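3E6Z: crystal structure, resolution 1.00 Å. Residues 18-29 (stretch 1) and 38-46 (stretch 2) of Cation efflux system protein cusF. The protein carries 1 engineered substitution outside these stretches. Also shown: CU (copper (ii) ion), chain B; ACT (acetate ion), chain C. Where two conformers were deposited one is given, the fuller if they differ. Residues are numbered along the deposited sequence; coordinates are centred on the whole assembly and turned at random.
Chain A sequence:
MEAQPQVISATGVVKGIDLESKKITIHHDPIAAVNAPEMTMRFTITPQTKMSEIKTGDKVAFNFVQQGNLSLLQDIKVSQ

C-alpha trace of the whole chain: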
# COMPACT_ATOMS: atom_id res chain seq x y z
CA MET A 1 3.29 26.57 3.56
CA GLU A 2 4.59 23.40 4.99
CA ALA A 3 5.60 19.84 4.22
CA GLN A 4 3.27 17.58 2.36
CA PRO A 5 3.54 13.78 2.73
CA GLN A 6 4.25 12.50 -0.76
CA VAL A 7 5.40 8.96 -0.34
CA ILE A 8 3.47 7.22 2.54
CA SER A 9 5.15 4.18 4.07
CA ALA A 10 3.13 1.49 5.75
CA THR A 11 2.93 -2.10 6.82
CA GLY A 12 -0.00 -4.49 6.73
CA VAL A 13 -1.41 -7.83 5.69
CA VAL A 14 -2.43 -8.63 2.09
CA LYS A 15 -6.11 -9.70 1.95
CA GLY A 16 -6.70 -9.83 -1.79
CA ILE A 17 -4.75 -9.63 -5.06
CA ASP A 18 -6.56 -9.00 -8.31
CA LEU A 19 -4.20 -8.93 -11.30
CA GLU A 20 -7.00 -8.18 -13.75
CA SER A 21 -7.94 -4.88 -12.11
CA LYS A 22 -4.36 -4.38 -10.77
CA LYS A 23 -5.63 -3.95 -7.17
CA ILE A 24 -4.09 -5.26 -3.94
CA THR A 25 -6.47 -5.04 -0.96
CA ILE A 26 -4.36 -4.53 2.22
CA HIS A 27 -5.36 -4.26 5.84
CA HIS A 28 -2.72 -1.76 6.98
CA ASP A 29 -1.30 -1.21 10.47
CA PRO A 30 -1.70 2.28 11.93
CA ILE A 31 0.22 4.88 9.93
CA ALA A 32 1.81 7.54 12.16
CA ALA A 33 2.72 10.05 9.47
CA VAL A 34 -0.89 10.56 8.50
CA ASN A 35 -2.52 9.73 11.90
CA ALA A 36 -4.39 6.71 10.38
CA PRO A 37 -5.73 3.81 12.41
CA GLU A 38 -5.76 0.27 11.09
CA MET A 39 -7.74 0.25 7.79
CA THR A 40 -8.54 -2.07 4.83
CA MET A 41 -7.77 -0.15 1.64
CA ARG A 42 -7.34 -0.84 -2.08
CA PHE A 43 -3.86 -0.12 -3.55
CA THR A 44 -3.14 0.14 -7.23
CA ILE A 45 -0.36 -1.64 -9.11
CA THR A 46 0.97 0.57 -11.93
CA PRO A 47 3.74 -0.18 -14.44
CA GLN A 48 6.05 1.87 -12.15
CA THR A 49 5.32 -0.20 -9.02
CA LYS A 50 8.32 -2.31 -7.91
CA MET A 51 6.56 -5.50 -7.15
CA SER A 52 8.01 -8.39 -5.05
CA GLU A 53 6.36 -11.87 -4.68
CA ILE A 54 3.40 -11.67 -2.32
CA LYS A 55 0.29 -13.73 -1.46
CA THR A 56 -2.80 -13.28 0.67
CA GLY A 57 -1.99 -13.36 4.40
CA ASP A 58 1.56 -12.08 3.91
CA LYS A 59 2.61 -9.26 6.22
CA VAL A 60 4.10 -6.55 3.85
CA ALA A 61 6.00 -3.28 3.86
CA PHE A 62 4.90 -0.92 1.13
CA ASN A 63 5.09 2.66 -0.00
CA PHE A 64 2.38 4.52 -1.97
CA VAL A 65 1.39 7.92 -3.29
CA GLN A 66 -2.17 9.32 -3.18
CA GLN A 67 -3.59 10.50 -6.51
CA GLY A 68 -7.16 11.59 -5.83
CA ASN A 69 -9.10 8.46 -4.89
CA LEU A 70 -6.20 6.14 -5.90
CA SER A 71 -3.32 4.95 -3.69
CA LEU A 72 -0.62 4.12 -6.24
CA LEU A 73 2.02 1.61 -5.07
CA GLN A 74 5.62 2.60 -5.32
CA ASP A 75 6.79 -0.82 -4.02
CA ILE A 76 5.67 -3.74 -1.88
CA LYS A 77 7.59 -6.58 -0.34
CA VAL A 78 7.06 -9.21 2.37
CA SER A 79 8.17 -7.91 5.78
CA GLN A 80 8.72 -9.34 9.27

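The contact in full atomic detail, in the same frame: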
# COMPACT_ATOMS: atom_id res chain seq x y z
N ASP A 18 -5.80 -8.84 -7.08
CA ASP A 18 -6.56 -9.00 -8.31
C ASP A 18 -5.70 -8.45 -9.44
O ASP A 18 -5.57 -7.23 -9.61
CB ASP A 18 -7.89 -8.28 -8.23
CG ASP A 18 -8.78 -8.49 -9.50
OD1 ASP A 18 -8.27 -8.81 -10.57
OD2 ASP A 18 -9.95 -8.27 -9.39
N LEU A 19 -5.05 -9.32 -10.16
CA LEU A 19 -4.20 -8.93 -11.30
C LEU A 19 -4.93 -8.66 -12.61
O LEU A 19 -4.28 -8.38 -13.67
CB LEU A 19 -3.12 -9.97 -11.55
CG LEU A 19 -2.17 -10.17 -10.37
CD1 LEU A 19 -1.07 -11.16 -10.71
CD2 LEU A 19 -1.63 -8.81 -9.85
N GLU A 20 -6.23 -8.69 -12.62
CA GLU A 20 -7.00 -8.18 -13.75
C GLU A 20 -7.22 -6.68 -13.57
O GLU A 20 -7.03 -5.87 -14.51
CB GLU A 20 -8.37 -8.89 -13.87
CG GLU A 20 -8.36 -10.03 -14.89
CD GLU A 20 -9.49 -11.04 -14.67
OE1 GLU A 20 -10.40 -10.80 -13.81
OE2 GLU A 20 -9.46 -12.11 -15.33
N SER A 21 -7.64 -6.27 -12.39
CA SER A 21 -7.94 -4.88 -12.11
C SER A 21 -6.72 -4.15 -11.57
O SER A 21 -6.78 -2.93 -11.44
CB SER A 21 -9.05 -4.72 -11.13
OG SER A 21 -8.72 -5.34 -9.88
N LYS A 22 -5.65 -4.93 -11.28
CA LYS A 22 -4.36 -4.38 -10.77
C LYS A 22 -4.58 -3.71 -9.39
O LYS A 22 -4.11 -2.62 -9.13
CB LYS A 22 -3.71 -3.39 -11.76
CG LYS A 22 -3.43 -4.02 -13.16
CD LYS A 22 -2.43 -5.17 -13.16
CE LYS A 22 -1.95 -5.71 -14.49
NZ LYS A 22 -3.02 -6.31 -15.31
N LYS A 23 -5.27 -4.47 -8.48
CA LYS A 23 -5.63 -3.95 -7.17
C LYS A 23 -5.16 -4.96 -6.09
O LYS A 23 -5.49 -6.15 -6.18
CB LYS A 23 -7.13 -3.72 -7.04
CG LYS A 23 -7.72 -2.71 -8.01
CD LYS A 23 -7.34 -1.27 -7.74
CE LYS A 23 -7.88 -0.40 -8.83
NZ LYS A 23 -7.74 1.08 -8.50
N ILE A 24 -4.47 -4.46 -5.12
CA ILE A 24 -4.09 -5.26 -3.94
C ILE A 24 -4.87 -4.64 -2.79
O ILE A 24 -4.71 -3.46 -2.45
CB ILE A 24 -2.60 -5.16 -3.67
CG1 ILE A 24 -1.79 -5.63 -4.90
CG2 ILE A 24 -2.25 -6.12 -2.42
CD1 ILE A 24 -0.39 -5.53 -4.72
N THR A 25 -5.74 -5.47 -2.12
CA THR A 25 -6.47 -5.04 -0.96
C THR A 25 -5.61 -5.40 0.29
O THR A 25 -5.24 -6.59 0.45
CB THR A 25 -7.84 -5.73 -0.91
OG1 THR A 25 -8.55 -5.36 -2.10
CG2 THR A 25 -8.66 -5.34 0.26
N ILE A 26 -5.27 -4.39 1.07
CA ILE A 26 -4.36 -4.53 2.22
C ILE A 26 -5.02 -4.00 3.43
O ILE A 26 -5.58 -2.87 3.44
CB ILE A 26 -3.01 -3.77 1.99
CG1 ILE A 26 -2.37 -4.27 0.71
CG2 ILE A 26 -2.07 -3.92 3.25
CD1 ILE A 26 -1.03 -3.49 0.33
N HIS A 27 -4.93 -4.80 4.56
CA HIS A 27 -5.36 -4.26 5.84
C HIS A 27 -4.09 -3.74 6.54
O HIS A 27 -3.19 -4.50 6.95
CB HIS A 27 -6.04 -5.38 6.66
CG HIS A 27 -6.59 -4.83 7.94
ND1 HIS A 27 -7.62 -3.93 7.90
CD2 HIS A 27 -6.22 -5.01 9.25
CE1 HIS A 27 -7.87 -3.59 9.16
NE2 HIS A 27 -7.04 -4.21 9.99
N HIS A 28 -3.94 -2.39 6.50
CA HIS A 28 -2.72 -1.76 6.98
C HIS A 28 -2.74 -1.48 8.50
O HIS A 28 -3.83 -1.26 9.06
CB HIS A 28 -2.36 -0.50 6.14
CG HIS A 28 -3.28 0.69 6.35
ND1 HIS A 28 -3.35 1.40 7.51
CD2 HIS A 28 -4.06 1.40 5.48
CE1 HIS A 28 -4.14 2.48 7.36
NE2 HIS A 28 -4.61 2.53 6.10
N ASP A 29 -1.56 -1.60 9.06
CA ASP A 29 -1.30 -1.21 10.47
C ASP A 29 -1.47 0.28 10.59
O ASP A 29 -1.50 1.00 9.57
CB ASP A 29 0.09 -1.67 10.84
CG ASP A 29 0.24 -3.16 10.63
OD1 ASP A 29 -0.72 -3.94 11.09
OD2 ASP A 29 1.27 -3.57 10.15
N GLU A 38 -5.72 1.43 11.94
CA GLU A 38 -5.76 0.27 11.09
C GLU A 38 -6.91 0.45 10.06
O GLU A 38 -8.00 0.92 10.40
CB GLU A 38 -6.04 -0.97 11.88
CG GLU A 38 -5.04 -1.33 12.96
CD GLU A 38 -5.34 -0.72 14.30
OE1 GLU A 38 -6.17 0.27 14.38
OE2 GLU A 38 -4.74 -1.23 15.30
N MET A 39 -6.69 0.11 8.78
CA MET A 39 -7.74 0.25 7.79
C MET A 39 -7.55 -0.79 6.67
O MET A 39 -6.42 -1.02 6.29
CB MET A 39 -7.70 1.63 7.03
CG MET A 39 -7.80 2.84 7.89
SD MET A 39 -7.45 4.35 6.98
CE MET A 39 -8.97 4.51 6.11
N THR A 40 -8.65 -1.29 6.07
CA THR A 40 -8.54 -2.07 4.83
C THR A 40 -8.73 -1.10 3.69
O THR A 40 -9.76 -0.39 3.59
CB THR A 40 -9.63 -3.19 4.76
OG1 THR A 40 -9.44 -4.11 5.85
CG2 THR A 40 -9.65 -3.89 3.43
N MET A 41 -7.76 -1.08 2.76
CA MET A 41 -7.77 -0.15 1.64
C MET A 41 -7.34 -0.90 0.38
O MET A 41 -6.62 -1.90 0.45
CB MET A 41 -6.85 1.10 1.84
CG MET A 41 -7.09 1.82 3.14
SD MET A 41 -6.18 3.34 3.27
CE MET A 41 -7.21 4.51 2.40
N ARG A 42 -7.75 -0.33 -0.79
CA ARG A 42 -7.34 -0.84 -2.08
C ARG A 42 -6.15 -0.06 -2.61
O ARG A 42 -6.20 1.23 -2.67
CB ARG A 42 -8.46 -0.71 -3.12
CG ARG A 42 -9.63 -1.61 -2.81
CD ARG A 42 -10.93 -1.16 -3.52
NE ARG A 42 -10.91 -1.15 -4.99
CZ ARG A 42 -11.09 -2.20 -5.78
NH1 ARG A 42 -11.06 -2.07 -7.10
NH2 ARG A 42 -11.22 -3.44 -5.31
N PHE A 43 -5.11 -0.73 -3.01
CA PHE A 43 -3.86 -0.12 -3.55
C PHE A 43 -3.68 -0.60 -4.96
O PHE A 43 -3.98 -1.73 -5.35
CB PHE A 43 -2.66 -0.53 -2.66
CG PHE A 43 -2.76 0.01 -1.27
CD1 PHE A 43 -2.27 1.32 -1.00
CD2 PHE A 43 -3.45 -0.70 -0.22
CE1 PHE A 43 -2.50 1.94 0.18
CE2 PHE A 43 -3.58 -0.09 1.00
CZ PHE A 43 -3.13 1.20 1.26
N THR A 44 -3.21 0.35 -5.80
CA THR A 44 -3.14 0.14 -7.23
C THR A 44 -1.74 -0.19 -7.70
O THR A 44 -0.79 0.52 -7.38
CB THR A 44 -3.67 1.39 -7.97
OG1 THR A 44 -5.01 1.63 -7.59
CG2 THR A 44 -3.60 1.24 -9.49
N ILE A 45 -1.61 -1.27 -8.49
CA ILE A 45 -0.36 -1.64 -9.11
C ILE A 45 -0.33 -0.90 -10.45
O ILE A 45 -1.23 -1.00 -11.28
CB ILE A 45 -0.32 -3.16 -9.42
CG1 ILE A 45 -0.58 -4.00 -8.18
CG2 ILE A 45 1.00 -3.50 -10.11
CD1 ILE A 45 -0.86 -5.45 -8.53
N THR A 46 0.72 -0.11 -10.64
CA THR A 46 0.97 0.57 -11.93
C THR A 46 2.20 -0.05 -12.56
O THR A 46 2.98 -0.78 -11.93
CB THR A 46 1.21 2.10 -11.69
OG1 THR A 46 2.51 2.19 -11.16
CG2 THR A 46 0.14 2.73 -10.80
CU CU B . -5.79 3.98 5.46
C ACT C . -9.42 2.22 -5.25
O ACT C . -8.46 2.02 -5.96
OXT ACT C . -10.56 1.69 -5.52
CH3 ACT C . -9.24 3.06 -4.06
O HOH W 1 -10.97 -4.95 -7.97
O HOH W 2 -11.14 -4.56 -2.55

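Strands 23-28 and 39-44 run antiparallel, their axes 151° apart in direction, and together the two stretches bury 988 Å² of surface. Three residues cover the most: Ile-45, His-28 and Phe-43. All three belong with a framework of backbone hydrogen bonds, which joins alternate residue pairs and fixes the register of the strands.

Ile-45 covers the largest area of the three, and its CA lies 5.1 Å from Lys-22 CA across the contact. Its N donates to Lys-22 O at 2.9 Å, with a nearly straight N-H...O angle of 168°, and its CA-to-CB bond points toward stretch 1. There the branched aliphatic chain meets others of its kind: Ile-45 CD1 is 3.7 Å from Leu-19 CD2 and 3.8 Å from Ile-24 CG1. These are van der Waals distances, and an isoleucine suits the spot because its CD1 reaches both the turn and the strand. Lys-22, with a phi of 64° in the turn, sends its amine back over that turn, where NZ donates to Leu-19 O at 2.9 Å.

Phe-43 is buried and pairs with Ile-24 through two backbone bonds, Ile-24 N to Phe-43 O and Phe-43 N to Ile-24 O, each 2.8 Å. Its flat ring shares a face of the sheet with Ile-24, Ile-26, His-28, Met-39 and Met-41. Ile-26 CD1 packs 3.7 Å from Phe-43 CD2, and His-28 CD2 comes to the ring edge, 4.3 Å from Phe-43 CZ. The aromatic side chain thus carries the apolar layer up to the metal site.

His-28 links the strand pairing to the copper. Its N donates to Met-39 O at 2.8 Å, while Met-39 N returns a longer bond of 3.2 Å to His-28 O. The imidazole suits its place because its two nitrogens can do different work: ND1 donates to Asp-29 O at 2.8 Å, leaving NE2 to bind CU at 2.0 Å. Met-39 SD and Met-41 SD each bind CU at 2.3 Å. Methionine supplies a soft, uncharged thioether on a flexible chain, and because residues 39 and 41 alternate with Thr-40, both sulfurs lie on the same face as His-28. Met-41 SD also sits at the edge of the imidazole, 3.3 Å from His-28 NE2, as expected for two ligands sharing one ion.

The other face is polar. His-27 ND1 and Thr-40 OG1 are hydrogen-bonded at 2.7 Å, across a pair whose CA atoms are 4.0 Å apart. Next to it, Thr-25 CG2 touches Thr-40 CG2 at 3.6 Å, so the threonines offer methyl contact as well as hydroxyls. Further along, Lys-23 NZ donates to Thr-44 OG1 at 2.9 Å, and Lys-23 CG lies over a face of the Arg-42 guanidinium, 3.5 Å from NH1. Both cationic ends also bind one acetate, probably from the crystallisation liquor: Lys-23 NZ donates to ACT O at 2.8 Å and Arg-42 NE to ACT OXT at 2.9 Å.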